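Local coordinates for protein aldo-keto reductase 2E (Bombyx mori, PDB 3WCZ) that reduces 3-dehydroecdysone with NADPH, and more weakly phenylglyoxal and isatin, and may take part in the regulation of moulting in the silkworm, at residues A[102-105]-A[106-110]; A[37-40]-A[41-45]. One frame throughout, in Å; residues are numbered along the deposited sequence.

Interaction 1: residues A[102-105]-A[106-110]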
loop_
_atom_site.group_PDB
_atom_site.type_symbol
_atom_site.label_atom_id
_atom_site.label_comp_id
_atom_site.label_asym_id
_atom_site.label_seq_id
_atom_site.Cartn_x
_atom_site.Cartn_y
_atom_site.Cartn_z
ATOM N N LEU A 102 1.633 -16.050 7.920
ATOM C CA LEU A 102 0.279 -15.516 7.712
ATOM C C LEU A 102 -0.622 -15.842 8.902
ATOM O O LEU A 102 -1.389 -14.989 9.370
ATOM C CB LEU A 102 -0.321 -16.030 6.423
ATOM C CG LEU A 102 -1.783 -15.653 6.148
ATOM C CD1 LEU A 102 -2.002 -14.154 6.171
ATOM C CD2 LEU A 102 -2.205 -16.172 4.808
ATOM N N GLN A 103 -0.524 -17.068 9.414
ATOM C CA GLN A 103 -1.338 -17.445 10.556
ATOM C C GLN A 103 -0.999 -16.572 11.769
ATOM O O GLN A 103 -1.881 -16.218 12.554
ATOM C CB GLN A 103 -1.120 -18.925 10.886
ATOM C CG GLN A 103 -1.659 -19.875 9.829
ATOM C CD GLN A 103 -1.238 -21.336 10.059
ATOM O OE1 GLN A 103 -0.096 -21.607 10.404
ATOM N NE2 GLN A 103 -2.161 -22.258 9.853
ATOM N N GLU A 104 0.271 -16.217 11.925
ATOM C CA GLU A 104 0.673 -15.325 12.993
ATOM C C GLU A 104 0.056 -13.936 12.799
ATOM O O GLU A 104 -0.469 -13.331 13.750
ATOM C CB GLU A 104 2.203 -15.268 13.088
ATOM C CG GLU A 104 2.760 -14.312 14.081
ATOM C CD GLU A 104 4.269 -14.469 14.228
ATOM O OE1 GLU A 104 4.769 -15.606 14.021
ATOM O OE2 GLU A 104 4.949 -13.470 14.555
ATOM N N SER A 105 0.123 -13.392 11.585
ATOM C CA SER A 105 -0.532 -12.119 11.297
ATOM C C SER A 105 -2.029 -12.174 11.596
ATOM O O SER A 105 -2.585 -11.239 12.194
ATOM C CB SER A 105 -0.306 -11.734 9.840
ATOM O OG SER A 105 0.950 -11.142 9.636
ATOM N N LEU A 106 -2.684 -13.229 11.140
ATOM C CA LEU A 106 -4.100 -13.392 11.369
ATOM C C LEU A 106 -4.448 -13.443 12.852
ATOM O O LEU A 106 -5.469 -12.892 13.265
ATOM C CB LEU A 106 -4.618 -14.649 10.685
ATOM C CG LEU A 106 -4.632 -14.587 9.155
ATOM C CD1 LEU A 106 -5.006 -15.946 8.556
ATOM C CD2 LEU A 106 -5.593 -13.527 8.600
ATOM N N LYS A 107 -3.640 -14.128 13.648
ATOM C CA LYS A 107 -3.862 -14.153 15.089
ATOM C C LYS A 107 -3.763 -12.731 15.685
ATOM O O LYS A 107 -4.617 -12.324 16.485
ATOM C CB LYS A 107 -2.894 -15.133 15.774
ATOM C CG LYS A 107 -3.202 -15.382 17.249
ATOM C CD LYS A 107 -2.303 -16.484 17.783
ATOM C CE LYS A 107 -2.662 -16.906 19.200
ATOM N NZ LYS A 107 -1.740 -18.007 19.671
ATOM N N LYS A 108 -2.745 -11.966 15.300
ATOM C CA LYS A 108 -2.621 -10.610 15.793
ATOM C C LYS A 108 -3.796 -9.742 15.370
ATOM O O LYS A 108 -4.268 -8.906 16.135
ATOM C CB LYS A 108 -1.340 -9.995 15.278
ATOM C CG LYS A 108 -0.098 -10.587 15.899
ATOM C CD LYS A 108 1.155 -9.951 15.338
ATOM C CE LYS A 108 2.413 -10.408 16.082
ATOM N NZ LYS A 108 2.700 -11.852 15.934
ATOM N N LEU A 109 -4.254 -9.921 14.135
ATOM C CA LEU A 109 -5.359 -9.136 13.576
ATOM C C LEU A 109 -6.717 -9.565 14.090
ATOM O O LEU A 109 -7.700 -8.888 13.852
ATOM C CB LEU A 109 -5.345 -9.199 12.028
ATOM C CG LEU A 109 -4.183 -8.506 11.311
ATOM C CD1 LEU A 109 -4.035 -9.038 9.878
ATOM C CD2 LEU A 109 -4.390 -7.013 11.319
ATOM N N GLY A 110 -6.791 -10.722 14.736
ATOM C CA GLY A 110 -8.069 -11.278 15.153
ATOM C C GLY A 110 -8.969 -11.699 14.000
ATOM O O GLY A 110 -10.189 -11.632 14.113
#

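Interaction 2: residues A[37-40]-A[41-45]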
loop_
_atom_site.group_PDB
_atom_site.type_symbol
_atom_site.label_atom_id
_atom_site.label_comp_id
_atom_site.label_asym_id
_atom_site.label_seq_id
_atom_site.Cartn_x
_atom_site.Cartn_y
_atom_site.Cartn_z
ATOM N N VAL A 37 -3.164 4.110 15.966
ATOM C CA VAL A 37 -3.462 3.295 14.797
ATOM C C VAL A 37 -4.812 2.615 14.971
ATOM O O VAL A 37 -5.584 2.537 14.026
ATOM C CB VAL A 37 -2.338 2.258 14.564
ATOM C CG1 VAL A 37 -2.728 1.281 13.469
ATOM C CG2 VAL A 37 -1.015 2.960 14.221
ATOM N N ARG A 38 -5.117 2.099 16.157
ATOM C CA ARG A 38 -6.421 1.526 16.431
ATOM C C ARG A 38 -7.493 2.573 16.185
ATOM O O ARG A 38 -8.477 2.337 15.469
ATOM C CB ARG A 38 -6.505 1.017 17.880
ATOM C CG ARG A 38 -7.902 0.608 18.302
ATOM C CD ARG A 38 -8.061 0.508 19.844
ATOM N NE ARG A 38 -7.793 1.811 20.448
ATOM C CZ ARG A 38 -8.618 2.839 20.364
ATOM N NH1 ARG A 38 -9.808 2.716 19.802
ATOM N NH2 ARG A 38 -8.250 4.006 20.859
ATOM N N GLN A 39 -7.287 3.770 16.728
ATOM C CA GLN A 39 -8.262 4.838 16.555
ATOM C C GLN A 39 -8.400 5.244 15.089
ATOM O O GLN A 39 -9.511 5.498 14.618
ATOM C CB GLN A 39 -7.848 6.040 17.414
ATOM C CG GLN A 39 -8.885 7.167 17.441
ATOM C CD GLN A 39 -10.198 6.707 18.051
ATOM O OE1 GLN A 39 -10.228 6.259 19.200
ATOM N NE2 GLN A 39 -11.279 6.760 17.279
ATOM N N ALA A 40 -7.278 5.309 14.369
ATOM C CA ALA A 40 -7.309 5.689 12.954
ATOM C C ALA A 40 -8.094 4.676 12.125
ATOM O O ALA A 40 -8.861 5.044 11.249
ATOM C CB ALA A 40 -5.909 5.798 12.422
ATOM N N VAL A 41 -7.865 3.390 12.381
ATOM C CA VAL A 41 -8.613 2.340 11.683
ATOM C C VAL A 41 -10.106 2.485 11.926
ATOM O O VAL A 41 -10.922 2.414 10.988
ATOM C CB VAL A 41 -8.102 0.945 12.083
ATOM C CG1 VAL A 41 -9.065 -0.163 11.644
ATOM C CG2 VAL A 41 -6.736 0.729 11.465
ATOM N N TYR A 42 -10.477 2.698 13.181
ATOM C CA TYR A 42 -11.881 2.917 13.505
ATOM C C TYR A 42 -12.467 4.133 12.789
ATOM O O TYR A 42 -13.508 4.060 12.158
ATOM C CB TYR A 42 -12.066 3.044 15.016
ATOM C CG TYR A 42 -13.517 3.071 15.412
ATOM C CD1 TYR A 42 -14.188 1.894 15.699
ATOM C CD2 TYR A 42 -14.232 4.268 15.436
ATOM C CE1 TYR A 42 -15.530 1.893 16.027
ATOM C CE2 TYR A 42 -15.569 4.279 15.766
ATOM C CZ TYR A 42 -16.205 3.087 16.077
ATOM O OH TYR A 42 -17.543 3.074 16.414
ATOM N N TRP A 43 -11.776 5.266 12.887
ATOM C CA TRP A 43 -12.242 6.471 12.236
ATOM C C TRP A 43 -12.367 6.301 10.710
ATOM O O TRP A 43 -13.282 6.825 10.072
ATOM C CB TRP A 43 -11.291 7.623 12.530
ATOM C CG TRP A 43 -11.519 8.312 13.826
ATOM C CD1 TRP A 43 -12.685 8.364 14.534
ATOM C CD2 TRP A 43 -10.561 9.105 14.544
ATOM N NE1 TRP A 43 -12.516 9.159 15.653
ATOM C CE2 TRP A 43 -11.226 9.616 15.686
ATOM C CE3 TRP A 43 -9.215 9.420 14.347
ATOM C CZ2 TRP A 43 -10.583 10.419 16.626
ATOM C CZ3 TRP A 43 -8.578 10.236 15.283
ATOM C CH2 TRP A 43 -9.264 10.719 16.404
ATOM N N ALA A 44 -11.399 5.600 10.117
ATOM C CA ALA A 44 -11.417 5.377 8.675
ATOM C C ALA A 44 -12.653 4.591 8.289
ATOM O O ALA A 44 -13.381 4.967 7.379
ATOM C CB ALA A 44 -10.156 4.668 8.223
ATOM N N ILE A 45 -12.907 3.489 8.982
ATOM C CA ILE A 45 -14.099 2.711 8.674
ATOM C C ILE A 45 -15.371 3.540 8.873
ATOM O O ILE A 45 -16.276 3.489 8.054
ATOM C CB ILE A 45 -14.119 1.414 9.505
ATOM C CG1 ILE A 45 -12.925 0.523 9.110
ATOM C CG2 ILE A 45 -15.443 0.669 9.336
ATOM C CD1 ILE A 45 -12.686 -0.657 10.034
#

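Interaction 1: residues A[102-105]-A[106-110]
Leu102 and Leu106 sit one turn apart on the inner face of helix 95-109, with Leu102 CD1 4.0 Å from Leu106 CG. The two side chains cross at a slant: in Leu106 CG is anti to the carbonyl carbon (chi1 -69°), which turns it back over the preceding turn, 3.3 Å from Leu102 O. That same carbonyl oxygen accepts Leu106 N at 2.8 Å, almost in line with its C=O bond. Both leucines rest on Ile114 of strand 114-119, and Leu106 also meets Leu111. An alanine at Leu106 would take away the branched end and would probably leave a gap beside Leu102 CD1 and Ile114.

One turn on, Leu109 N donates to Ser105 O at 2.9 Å, and Leu109 CG lies 3.3 Å from that oxygen. Ser105 OG reaches outside this stretch to a hydrogen bond with Glu61, so its buried hydroxyl has a partner.

The other side of the helix is more open. Glu104 and Lys108 run side by side in the same direction, Glu104 extended and Lys108 bent only at its last torsion (65°), which brings NZ across to Glu104 OE2 at 3.1 Å. The ammonium meets the anti side of that oxygen, 24° out of the carboxylate plane. The Lys108 side chain also touches Glu61 of helix 61-73. Gln103 and Lys107 are exposed too, linked by a bond from Lys107 N to Gln103 O; Gln103 also leans on Leu151. Gly110 leaves helical geometry in a Schellman motif; the positive phi suits glycine, and Gly110 N bonds back to Lys107 O at 3.2 Å.

The chemistry divides by face: leucines fasten this helix to the strand that follows it in the TIM barrel, while the exposed salt bridge, probably screened by solvent, is likely to add only modestly to helix stability.

Interaction 2: residues A[37-40]-A[41-45]
Ala40 O accepts Ala44 N at 2.8 Å, the shortest of the four backbone bonds between 37-40 and 41-45, and Ala44 CB also comes close to that oxygen. One residue back, Gln39 O receives Trp43 N at 2.9 Å with a nearly straight N-H, and the two side chains of this pair also meet. Gln39 CG, anti to the backbone N, stands over the six-membered ring of Trp43, 3.5 Å from its centroid and 3° off the normal, a CH-pi contact. A bend at chi2 (62°) then carries the amide across the same face, NE2 lying 3.1 Å above the ring plane and offset toward the rim. Amide and indole planes are inclined by 52°. This is helix 35-46, the first crossover of the aldo-keto reductase TIM barrel, between strands 21-22 and 51-53. Its buried side carries Val41 and Ala44 against Leu21, and Val41 CG2 packs 3.3 Å from Val37 O. Trp43 reaches helix 263-270, touching Ile266 and the NADP-binding Lys263. Arg38 forms salt bridges with Asp35 of its own helix and with Glu70 of helix 61-73, and Tyr42 OH hydrogen-bonds Asn74.

From the N terminus, the chain first meets interaction 2, inside helix 35-46, and only later interaction 1, at the C-terminal end of helix 95-109. Neither closes a long loop; each is made of contacts about one turn apart within one helix, and they follow in series, neither nested nor crossed. Interaction 2 lies in the crossover from strand 21-22 to strand 51-53, interaction 1 in that from 83-88 to 114-119, so both belong to the outer helical layer of one barrel. Their nearest atoms are about 8 Å apart, without touching. Helix 61-73 bridges them: Val64 meets both Val37 and Leu109. Segment 37-45 also packs against helix 263-270, beside the cofactor site.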